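Local coordinates for protein tyrosinase (Aspergillus oryzae, PDB 6JU8) that probably hydroxylates L-tyrosine and oxidises L-dopa to L-dopaquinone with molecular oxygen at a dinuclear copper centre, an early step of melanin formation, at residues 18-23 / 140-146; 238-244 / 338-344; 286-290 / 325-331. The protein carries 1 engineered substitution. One frame throughout, in Å; residues are numbered along the deposited sequence. Where two conformers were deposited one is given.

Contact 1 (18-23 / 140-146); sequences HPLPIR and NEAKQWR
His-18 lays its imidazole on the last turn of helix 135-144. Its CB is 3.4 Å from Gln-144 NE2; CG and CD2 lie beneath Lys-143, whose CB stands over the centre of the ring 3.6 Å from the centroid, a CH-pi contact. ND1 accepts a hydrogen bond from Gln-144 NE2 at 2.8 Å, nearly straight (174°) and in the ring plane. The bend of Gln-144 at chi2 (-53°) brings its amide to this edge, nearly coplanar with the imidazole. At the tip, His-18 NE2 lies 3.6 Å from Lys-143 CB. Gln-144 NE2 also donates to a water that bonds Pro-19 O.

Farther along, Pro-21 rests CD and CG over one face of the Arg-146 guanidinium, CD 3.4 Å from NH2. Arg-146 NH1 donates to two carbonyls of its own segment, Lys-143 O (2.9 Å) and Trp-145 O (2.7 Å), while NE donates to Asn-436 O.

Beyond the helix end, Arg-23 CG packs on Arg-146 CB, and Arg-23 NE forms a salt bridge with Glu-115 of helix 103-129. The loop ahead of helix 26-34 thus runs along the C-terminal end of helix 135-144, with Trp-145 turned onto helices 41-55 and 103-129.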
loop_
_atom_site.group_PDB
_atom_site.type_symbol
_atom_site.label_atom_id
_atom_site.label_comp_id
_atom_site.label_asym_id
_atom_site.label_seq_id
_atom_site.Cartn_x
_atom_site.Cartn_y
_atom_site.Cartn_z
ATOM N N HIS A 18 -25.694 26.590 16.358
ATOM C CA HIS A 18 -24.610 26.214 15.449
ATOM C C HIS A 18 -24.786 26.882 14.091
ATOM O O HIS A 18 -25.099 26.259 13.083
ATOM C CB HIS A 18 -24.599 24.697 15.284
ATOM C CG HIS A 18 -24.426 23.927 16.557
ATOM N ND1 HIS A 18 -23.184 23.660 17.082
ATOM C CD2 HIS A 18 -25.315 23.349 17.410
ATOM C CE1 HIS A 18 -23.316 22.965 18.199
ATOM N NE2 HIS A 18 -24.601 22.758 18.426
ATOM N N PRO A 19 -24.640 28.209 14.044
ATOM C CA PRO A 19 -24.813 28.922 12.776
ATOM C C PRO A 19 -23.721 28.590 11.756
ATOM O O PRO A 19 -22.536 28.679 12.082
ATOM C CB PRO A 19 -24.710 30.390 13.184
ATOM C CG PRO A 19 -23.995 30.368 14.502
ATOM C CD PRO A 19 -24.384 29.089 15.185
ATOM N N LEU A 20 -24.137 28.252 10.554
ATOM C CA LEU A 20 -23.336 27.881 9.395
ATOM C C LEU A 20 -21.971 27.307 9.742
ATOM O O LEU A 20 -20.933 27.925 9.501
ATOM C CB LEU A 20 -23.164 29.073 8.447
ATOM C CG LEU A 20 -24.457 29.593 7.816
ATOM C CD1 LEU A 20 -24.224 30.915 7.115
ATOM C CD2 LEU A 20 -25.027 28.544 6.862
ATOM N N PRO A 21 -21.939 26.094 10.265
ATOM C CA PRO A 21 -20.648 25.429 10.539
ATOM C C PRO A 21 -19.845 25.214 9.263
ATOM O O PRO A 21 -20.334 25.091 8.139
ATOM C CB PRO A 21 -21.097 24.101 11.147
ATOM C CG PRO A 21 -22.445 24.417 11.741
ATOM C CD PRO A 21 -23.086 25.250 10.657
ATOM N N ILE A 22 -18.524 25.166 9.457
ATOM C CA ILE A 22 -17.602 25.143 8.324
ATOM C C ILE A 22 -17.049 23.758 8.037
ATOM O O ILE A 22 -16.722 22.927 8.899
ATOM C CB ILE A 22 -16.448 26.131 8.557
ATOM C CG1 ILE A 22 -15.428 25.677 9.598
ATOM C CG2 ILE A 22 -16.989 27.510 8.929
ATOM C CD1 ILE A 22 -14.154 26.498 9.574
ATOM N N ARG A 23 -16.920 23.495 6.737
ATOM C CA ARG A 23 -16.178 22.357 6.197
ATOM C C ARG A 23 -14.694 22.724 6.261
ATOM O O ARG A 23 -14.296 23.671 5.561
ATOM C CB ARG A 23 -16.627 22.081 4.761
ATOM C CG ARG A 23 -18.010 21.441 4.679
ATOM C CD ARG A 23 -18.485 21.340 3.235
ATOM N NE ARG A 23 -19.758 20.602 3.154
ATOM C CZ ARG A 23 -20.327 20.281 1.997
ATOM N NH1 ARG A 23 -19.744 20.641 0.854
ATOM N NH2 ARG A 23 -21.473 19.617 1.970
ATOM N N ASN A 140 -23.206 18.189 20.463
ATOM C CA ASN A 140 -22.646 19.464 20.061
ATOM C C ASN A 140 -21.588 19.286 18.978
ATOM O O ASN A 140 -21.515 20.031 18.001
ATOM C CB ASN A 140 -22.005 20.160 21.268
ATOM C CG ASN A 140 -21.417 21.496 20.843
ATOM O OD1 ASN A 140 -22.175 22.449 20.635
ATOM N ND2 ASN A 140 -20.096 21.569 20.704
ATOM N N GLU A 141 -20.724 18.278 19.172
ATOM C CA GLU A 141 -19.678 18.042 18.166
ATOM C C GLU A 141 -20.256 17.525 16.859
ATOM O O GLU A 141 -19.825 17.947 15.781
ATOM C CB GLU A 141 -18.638 17.077 18.721
ATOM C CG GLU A 141 -17.845 17.644 19.878
ATOM C CD GLU A 141 -16.713 18.562 19.508
ATOM O OE1 GLU A 141 -16.314 18.662 18.330
ATOM O OE2 GLU A 141 -16.174 19.206 20.427
ATOM N N ALA A 142 -21.245 16.635 16.884
ATOM C CA ALA A 142 -21.880 16.226 15.635
ATOM C C ALA A 142 -22.525 17.377 14.886
ATOM O O ALA A 142 -22.528 17.428 13.649
ATOM C CB ALA A 142 -22.968 15.185 15.913
ATOM N N LYS A 143 -23.138 18.288 15.619
ATOM C CA LYS A 143 -23.829 19.428 15.014
ATOM C C LYS A 143 -22.856 20.443 14.444
ATOM O O LYS A 143 -23.197 21.214 13.538
ATOM C CB LYS A 143 -24.736 20.087 16.061
ATOM C CG LYS A 143 -25.957 19.228 16.377
ATOM C CD LYS A 143 -26.768 19.872 17.504
ATOM C CE LYS A 143 -27.903 18.939 17.916
ATOM N NZ LYS A 143 -28.716 19.562 19.001
ATOM N N GLN A 144 -21.626 20.445 14.954
ATOM C CA GLN A 144 -20.608 21.347 14.425
ATOM C C GLN A 144 -19.880 20.700 13.253
ATOM O O GLN A 144 -19.337 21.383 12.386
ATOM C CB GLN A 144 -19.600 21.718 15.504
ATOM C CG GLN A 144 -19.860 23.016 16.247
ATOM C CD GLN A 144 -20.045 24.209 15.322
ATOM O OE1 GLN A 144 -19.178 24.623 14.540
ATOM N NE2 GLN A 144 -21.222 24.793 15.418
ATOM N N TRP A 145 -19.803 19.380 13.211
ATOM C CA TRP A 145 -19.073 18.668 12.180
ATOM C C TRP A 145 -19.632 18.919 10.789
ATOM O O TRP A 145 -20.846 18.924 10.606
ATOM C CB TRP A 145 -19.095 17.161 12.431
ATOM C CG TRP A 145 -18.385 16.380 11.376
ATOM C CD1 TRP A 145 -17.043 16.085 11.352
ATOM C CD2 TRP A 145 -18.973 15.800 10.207
ATOM N NE1 TRP A 145 -16.785 15.341 10.212
ATOM C CE2 TRP A 145 -17.936 15.157 9.504
ATOM C CE3 TRP A 145 -20.283 15.760 9.689
ATOM C CZ2 TRP A 145 -18.181 14.479 8.309
ATOM C CZ3 TRP A 145 -20.517 15.093 8.505
ATOM C CH2 TRP A 145 -19.456 14.467 7.826
ATOM N N ARG A 146 -18.727 19.077 9.827
ATOM C CA ARG A 146 -19.129 19.122 8.424
ATOM C C ARG A 146 -18.104 18.292 7.650
ATOM O O ARG A 146 -17.000 18.022 8.165
ATOM C CB ARG A 146 -19.178 20.556 7.896
ATOM C CG ARG A 146 -20.306 21.391 8.519
ATOM C CD ARG A 146 -21.652 20.836 8.086
ATOM N NE ARG A 146 -22.828 21.613 8.514
ATOM C CZ ARG A 146 -23.407 21.548 9.710
ATOM N NH1 ARG A 146 -22.889 20.761 10.655
ATOM N NH2 ARG A 146 -24.482 22.274 9.969
HETATM O O HOH W 1 -21.150 27.211 14.233
HETATM O O HOH W 2 -17.013 22.346 11.509
HETATM O O HOH W 3 -17.342 25.092 12.377
#

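Contact 2 (238-244 / 338-344); sequences TKYGLLE and WVGGFMF
Tyr-240 places its ring flat over the backbone of Gly-341. The evidence is a CH-pi contact with Gly-341 CA 3.3 Å from the ring centroid and only 8° off the normal. Gly-341 has positive phi just past the end of helix 328-340. A CB there would point into the ring, and at these backbone angles it would also jam against the preceding carbonyl O, two separate reasons for a glycine. At the ring's edge, OH donates to Trp-338 O at 2.7 Å, the donor tilted 35° from the carbonyl plane. Tyr-240 N gives a further bond to Gly-340 O at 2.8 Å. Backbone N and phenol OH thus each take one carbonyl of the last helical turn, but only the OH bond, with the CH-pi contact, positions the ring. Between them, Val-339 O is buried without a polar partner and lies against Lys-239 CB at 3.5 Å.

Farther along, the overlap is reversed. With CG anti to its own backbone N (chi1 173°), Phe-344 swings its ring under Glu-244, whose N sits over one face toward the rim and whose CB makes a CH-pi contact 4.0 Å from the centroid. Leu-242 O approaches the ring edge, 3.4 Å from CD1. Beside this, Glu-244 N donates to Phe-344 O at 2.9 Å.

Lys-239 reaches away to a salt bridge with Asp-369, and Leu-259 of the second subunit packs on Tyr-240 and Leu-243. Gly-241 and Leu-242 form a classic beta bulge opposite Ala-357, as Phe-342 and Met-343 do opposite Gly-356. The helix carrying copper ligands His-332 and His-336 thus ends at a glycine with positive phi, two of its last carbonyls bonded by Tyr-240, and runs into a bulged two-stranded antiparallel sheet.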
loop_
_atom_site.group_PDB
_atom_site.type_symbol
_atom_site.label_atom_id
_atom_site.label_comp_id
_atom_site.label_asym_id
_atom_site.label_seq_id
_atom_site.Cartn_x
_atom_site.Cartn_y
_atom_site.Cartn_z
ATOM N N THR A 238 -8.525 0.561 -5.066
ATOM C CA THR A 238 -7.080 0.697 -5.116
ATOM C C THR A 238 -6.688 2.028 -5.735
ATOM O O THR A 238 -7.416 2.568 -6.569
ATOM C CB THR A 238 -6.440 -0.487 -5.848
ATOM O OG1 THR A 238 -5.001 -0.379 -5.852
ATOM C CG2 THR A 238 -6.877 -0.592 -7.307
ATOM N N LYS A 239 -5.540 2.542 -5.323
ATOM C CA LYS A 239 -4.847 3.651 -5.998
ATOM C C LYS A 239 -3.623 3.056 -6.673
ATOM O O LYS A 239 -2.743 2.562 -5.925
ATOM C CB LYS A 239 -4.464 4.768 -5.016
ATOM C CG LYS A 239 -5.647 5.344 -4.224
ATOM C CD LYS A 239 -5.093 6.132 -3.019
ATOM C CE LYS A 239 -6.200 6.809 -2.213
ATOM N NZ LYS A 239 -7.193 5.815 -1.728
ATOM N N TYR A 240 -3.560 3.013 -7.989
ATOM C CA TYR A 240 -2.446 2.548 -8.806
ATOM C C TYR A 240 -2.215 1.042 -8.791
ATOM O O TYR A 240 -1.286 0.585 -9.471
ATOM C CB TYR A 240 -1.117 3.250 -8.435
ATOM C CG TYR A 240 -1.054 4.684 -8.903
ATOM C CD1 TYR A 240 -1.671 5.698 -8.170
ATOM C CD2 TYR A 240 -0.368 5.043 -10.082
ATOM C CE1 TYR A 240 -1.625 7.025 -8.563
ATOM C CE2 TYR A 240 -0.344 6.368 -10.485
ATOM C CZ TYR A 240 -0.967 7.353 -9.730
ATOM O OH TYR A 240 -0.908 8.657 -10.197
ATOM N N GLY A 241 -2.991 0.237 -8.063
ATOM C CA GLY A 241 -2.624 -1.173 -7.930
ATOM C C GLY A 241 -3.003 -2.124 -9.043
ATOM O O GLY A 241 -2.626 -3.307 -8.930
ATOM N N LEU A 242 -3.691 -1.674 -10.084
ATOM C CA LEU A 242 -4.041 -2.555 -11.201
ATOM C C LEU A 242 -3.104 -2.343 -12.377
ATOM O O LEU A 242 -3.107 -1.252 -12.971
ATOM C CB LEU A 242 -5.476 -2.295 -11.700
ATOM C CG LEU A 242 -6.538 -2.294 -10.591
ATOM C CD1 LEU A 242 -7.928 -2.059 -11.203
ATOM C CD2 LEU A 242 -6.498 -3.567 -9.762
ATOM N N LEU A 243 -2.322 -3.359 -12.683
ATOM C CA LEU A 243 -1.334 -3.312 -13.757
ATOM C C LEU A 243 -1.619 -4.467 -14.723
ATOM O O LEU A 243 -1.908 -5.585 -14.271
ATOM C CB LEU A 243 0.090 -3.418 -13.218
ATOM C CG LEU A 243 0.735 -2.192 -12.565
ATOM C CD1 LEU A 243 0.013 -1.728 -11.318
ATOM C CD2 LEU A 243 2.207 -2.509 -12.247
ATOM N N GLU A 244 -1.542 -4.195 -16.020
ATOM C CA GLU A 244 -1.753 -5.238 -17.011
ATOM C C GLU A 244 -0.753 -6.373 -16.821
ATOM O O GLU A 244 0.408 -6.110 -16.492
ATOM C CB GLU A 244 -1.693 -4.625 -18.417
ATOM C CG GLU A 244 -2.259 -5.550 -19.480
ATOM C CD GLU A 244 -2.383 -4.979 -20.871
ATOM O OE1 GLU A 244 -3.277 -5.471 -21.601
ATOM O OE2 GLU A 244 -1.551 -4.153 -21.265
ATOM N N TRP A 338 -4.591 11.494 -11.230
ATOM C CA TRP A 338 -3.336 11.460 -10.461
ATOM C C TRP A 338 -3.519 10.742 -9.137
ATOM O O TRP A 338 -2.575 10.145 -8.637
ATOM C CB TRP A 338 -2.792 12.886 -10.251
ATOM C CG TRP A 338 -2.537 13.585 -11.554
ATOM C CD1 TRP A 338 -2.332 13.024 -12.779
ATOM C CD2 TRP A 338 -2.467 15.006 -11.715
ATOM N NE1 TRP A 338 -2.149 14.028 -13.706
ATOM C CE2 TRP A 338 -2.221 15.243 -13.085
ATOM C CE3 TRP A 338 -2.587 16.114 -10.860
ATOM C CZ2 TRP A 338 -2.093 16.526 -13.629
ATOM C CZ3 TRP A 338 -2.459 17.370 -11.403
ATOM C CH2 TRP A 338 -2.206 17.586 -12.772
ATOM N N VAL A 339 -4.722 10.787 -8.556
ATOM C CA VAL A 339 -4.976 10.060 -7.304
ATOM C C VAL A 339 -5.148 8.577 -7.578
ATOM O O VAL A 339 -4.622 7.742 -6.838
ATOM C CB VAL A 339 -6.238 10.602 -6.613
ATOM C CG1 VAL A 339 -6.649 9.739 -5.425
ATOM C CG2 VAL A 339 -6.002 12.038 -6.141
ATOM N N GLY A 340 -5.903 8.222 -8.613
ATOM C CA GLY A 340 -6.323 6.853 -8.823
ATOM C C GLY A 340 -5.294 6.002 -9.544
ATOM O O GLY A 340 -5.244 4.790 -9.339
ATOM N N GLY A 341 -4.513 6.644 -10.419
ATOM C CA GLY A 341 -3.642 5.920 -11.334
ATOM C C GLY A 341 -4.369 5.752 -12.661
ATOM O O GLY A 341 -5.498 5.243 -12.678
ATOM N N PHE A 342 -3.715 6.199 -13.729
ATOM C CA PHE A 342 -4.365 6.333 -15.023
ATOM C C PHE A 342 -3.710 5.512 -16.123
ATOM O O PHE A 342 -4.062 5.705 -17.295
ATOM C CB PHE A 342 -4.446 7.835 -15.427
ATOM C CG PHE A 342 -3.082 8.485 -15.446
ATOM C CD1 PHE A 342 -2.361 8.601 -16.626
ATOM C CD2 PHE A 342 -2.495 8.970 -14.288
ATOM C CE1 PHE A 342 -1.091 9.145 -16.633
ATOM C CE2 PHE A 342 -1.218 9.512 -14.278
ATOM C CZ PHE A 342 -0.525 9.625 -15.466
ATOM N N MET A 343 -2.763 4.638 -15.767
ATOM C CA MET A 343 -2.072 3.823 -16.752
ATOM C C MET A 343 -2.114 2.348 -16.349
ATOM O O MET A 343 -1.350 1.917 -15.500
ATOM C CB MET A 343 -0.613 4.232 -16.914
ATOM C CG MET A 343 -0.445 5.538 -17.652
ATOM S SD MET A 343 1.271 5.986 -17.967
ATOM C CE MET A 343 1.851 6.440 -16.354
ATOM N N PHE A 344 -3.044 1.594 -16.913
ATOM C CA PHE A 344 -3.129 0.153 -16.656
ATOM C C PHE A 344 -2.091 -0.578 -17.509
ATOM O O PHE A 344 -1.393 -1.430 -16.970
ATOM C CB PHE A 344 -4.544 -0.322 -16.974
ATOM C CG PHE A 344 -4.791 -1.803 -16.933
ATOM C CD1 PHE A 344 -4.708 -2.483 -15.716
ATOM C CD2 PHE A 344 -5.127 -2.535 -18.061
ATOM C CE1 PHE A 344 -4.967 -3.843 -15.626
ATOM C CE2 PHE A 344 -5.388 -3.889 -17.996
ATOM C CZ PHE A 344 -5.318 -4.540 -16.769
#

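Contact 3 (286-290 / 325-331); sequences MTFRL and WMNLEAI
Met-286 and Met-326 meet at a slant. SD of Met-286 lies 3.7 Å from Met-326 CB, and their CE methyls are 3.9 Å apart. The bends of Met-286 at chi2 (73°) and chi3 (85°) fold its thioether back across Met-326, while CG faces the CD1 methyl of Ile-331 at 3.8 Å. The Ile-331 side chain is likewise inclined to that of Met-286, and the same CD1 touches Leu-290 CB, so one methyl lies against residues a helical turn apart on helix 283-292.

Leu-290 divides its two branches. CD1 enters among the backbone atoms at the start of the next helix, 3.5 Å from Met-326 O, whereas CD2 meets Leu-328 CD1 at 3.8 Å as the two leucines pass obliquely. Direct hydrogen bonds across the segments are absent; a single water carries the polar link, donating to Met-286 O and accepting from Met-326 N, each at 2.8 Å. At the edge of this apolar patch, CB of Arg-289 faces CB of Trp-325, and the guanidinium turns to Asp-285 and Asp-278 in salt bridges.

Asn-327 is the N-cap of helix 328-340: its OD1 accepts from Ala-330 N at 2.8 Å. Helix 283-292 thus packs on the loop leading into helix 328-340 and on that helix's first turn. Leu-328 also touches helix 371-389. Helices 328-340 (His-332, His-336) and 371-389 (His-376) supply the ligands of one copper in the helical bundle around the dinuclear site characteristic of tyrosinases.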
loop_
_atom_site.group_PDB
_atom_site.type_symbol
_atom_site.label_atom_id
_atom_site.label_comp_id
_atom_site.label_asym_id
_atom_site.label_seq_id
_atom_site.Cartn_x
_atom_site.Cartn_y
_atom_site.Cartn_z
ATOM N N MET A 286 -2.132 26.163 -11.340
ATOM C CA MET A 286 -3.333 26.045 -12.193
ATOM C C MET A 286 -4.575 26.414 -11.408
ATOM O O MET A 286 -5.508 27.059 -11.917
ATOM C CB MET A 286 -3.450 24.619 -12.753
ATOM C CG MET A 286 -4.411 24.535 -13.916
ATOM S SD MET A 286 -3.751 25.260 -15.424
ATOM C CE MET A 286 -2.832 23.837 -16.050
ATOM N N THR A 287 -4.619 26.016 -10.141
ATOM C CA THR A 287 -5.746 26.324 -9.255
ATOM C C THR A 287 -5.799 27.810 -8.977
ATOM O O THR A 287 -6.869 28.466 -8.996
ATOM C CB THR A 287 -5.612 25.490 -7.961
ATOM O OG1 THR A 287 -5.649 24.100 -8.314
ATOM C CG2 THR A 287 -6.798 25.751 -7.047
ATOM N N PHE A 288 -4.655 28.435 -8.704
ATOM C CA PHE A 288 -4.575 29.890 -8.566
ATOM C C PHE A 288 -5.123 30.606 -9.784
ATOM O O PHE A 288 -5.917 31.546 -9.658
ATOM C CB PHE A 288 -3.120 30.290 -8.319
ATOM C CG PHE A 288 -2.934 31.780 -8.115
ATOM C CD1 PHE A 288 -3.324 32.420 -6.957
ATOM C CD2 PHE A 288 -2.385 32.533 -9.135
ATOM C CE1 PHE A 288 -3.164 33.795 -6.795
ATOM C CE2 PHE A 288 -2.187 33.884 -8.962
ATOM C CZ PHE A 288 -2.563 34.544 -7.796
ATOM N N ARG A 289 -4.723 30.166 -10.977
ATOM C CA ARG A 289 -5.212 30.805 -12.201
ATOM C C ARG A 289 -6.730 30.646 -12.318
ATOM O O ARG A 289 -7.423 31.556 -12.767
ATOM C CB ARG A 289 -4.509 30.139 -13.392
ATOM C CG ARG A 289 -3.032 30.526 -13.498
ATOM C CD ARG A 289 -2.381 29.788 -14.666
ATOM N NE ARG A 289 -0.946 30.063 -14.698
ATOM C CZ ARG A 289 -0.202 30.161 -15.779
ATOM N NH1 ARG A 289 -0.720 29.990 -16.987
ATOM N NH2 ARG A 289 1.091 30.420 -15.656
ATOM N N LEU A 290 -7.272 29.494 -11.924
ATOM C CA LEU A 290 -8.716 29.266 -11.990
ATOM C C LEU A 290 -9.462 30.296 -11.173
ATOM O O LEU A 290 -10.515 30.798 -11.575
ATOM C CB LEU A 290 -9.066 27.871 -11.462
ATOM C CG LEU A 290 -10.578 27.563 -11.459
ATOM C CD1 LEU A 290 -11.128 27.441 -12.865
ATOM C CD2 LEU A 290 -10.848 26.299 -10.648
ATOM N N TRP A 325 -5.202 29.156 -18.885
ATOM C CA TRP A 325 -5.923 28.715 -17.686
ATOM C C TRP A 325 -6.753 27.493 -18.078
ATOM O O TRP A 325 -7.047 27.286 -19.255
ATOM C CB TRP A 325 -6.802 29.812 -17.074
ATOM C CG TRP A 325 -7.884 30.298 -17.995
ATOM C CD1 TRP A 325 -7.779 31.310 -18.910
ATOM C CD2 TRP A 325 -9.217 29.789 -18.100
ATOM N NE1 TRP A 325 -8.967 31.467 -19.577
ATOM C CE2 TRP A 325 -9.864 30.547 -19.106
ATOM C CE3 TRP A 325 -9.947 28.778 -17.474
ATOM C CZ2 TRP A 325 -11.194 30.332 -19.491
ATOM C CZ3 TRP A 325 -11.264 28.565 -17.852
ATOM C CH2 TRP A 325 -11.874 29.341 -18.851
ATOM N N MET A 326 -7.150 26.736 -17.068
ATOM C CA MET A 326 -7.904 25.501 -17.257
ATOM C C MET A 326 -9.167 25.532 -16.404
ATOM O O MET A 326 -9.108 25.960 -15.250
ATOM C CB MET A 326 -7.017 24.316 -16.860
ATOM C CG MET A 326 -7.679 22.958 -16.986
ATOM S SD MET A 326 -6.508 21.637 -16.649
ATOM C CE MET A 326 -5.423 21.726 -18.062
ATOM N N ASN A 327 -10.307 25.096 -16.941
ATOM C CA ASN A 327 -11.567 25.147 -16.201
ATOM C C ASN A 327 -11.597 24.172 -15.016
ATOM O O ASN A 327 -10.786 23.252 -14.887
ATOM C CB ASN A 327 -12.726 24.899 -17.171
ATOM C CG ASN A 327 -12.764 23.493 -17.704
ATOM O OD1 ASN A 327 -13.145 22.570 -16.996
ATOM N ND2 ASN A 327 -12.377 23.304 -18.968
ATOM N N LEU A 328 -12.580 24.371 -14.132
ATOM C CA LEU A 328 -12.719 23.583 -12.920
ATOM C C LEU A 328 -12.825 22.082 -13.185
ATOM O O LEU A 328 -12.187 21.241 -12.531
ATOM C CB LEU A 328 -14.007 24.013 -12.198
ATOM C CG LEU A 328 -14.360 23.219 -10.936
ATOM C CD1 LEU A 328 -13.469 23.671 -9.782
ATOM C CD2 LEU A 328 -15.833 23.405 -10.598
ATOM N N GLU A 329 -13.645 21.707 -14.175
ATOM C CA GLU A 329 -13.881 20.287 -14.421
ATOM C C GLU A 329 -12.608 19.626 -14.955
ATOM O O GLU A 329 -12.285 18.509 -14.537
ATOM C CB GLU A 329 -15.023 20.106 -15.417
ATOM C CG GLU A 329 -15.430 18.654 -15.595
ATOM C CD GLU A 329 -16.666 18.465 -16.449
ATOM O OE1 GLU A 329 -17.152 19.400 -17.123
ATOM O OE2 GLU A 329 -17.138 17.310 -16.469
ATOM N N ALA A 330 -11.894 20.300 -15.846
ATOM C CA ALA A 330 -10.643 19.776 -16.406
ATOM C C ALA A 330 -9.609 19.582 -15.309
ATOM O O ALA A 330 -8.879 18.582 -15.277
ATOM C CB ALA A 330 -10.153 20.732 -17.500
ATOM N N ILE A 331 -9.452 20.566 -14.412
ATOM C CA ILE A 331 -8.507 20.388 -13.309
ATOM C C ILE A 331 -8.912 19.161 -12.495
ATOM O O ILE A 331 -8.116 18.282 -12.162
ATOM C CB ILE A 331 -8.412 21.624 -12.399
ATOM C CG1 ILE A 331 -7.816 22.825 -13.154
ATOM C CG2 ILE A 331 -7.608 21.316 -11.148
ATOM C CD1 ILE A 331 -7.805 24.120 -12.362
HETATM O O HOH W 4 -6.854 27.391 -14.386
#

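How the contacts relate
Contact 1 closes before the other two open along the chain, and it lies on the opposite side of the chain's centre from contact 2; their centres are about 35 Å apart. Contact 3 is nested within the loop that contact 2 closes. Those two share helix 328-340: 325-331 includes its beginning, 338-344 its end, with centres about 23 Å and nearest atoms about 6 Å apart. Between them along this helix stand the copper ligands His-332 and His-336, so both ends of a metal-bearing helix are packed against other parts of the central domain. Contact 1, about 30 Å between centres from contact 3, instead joins the N-terminal loop to helix 135-144.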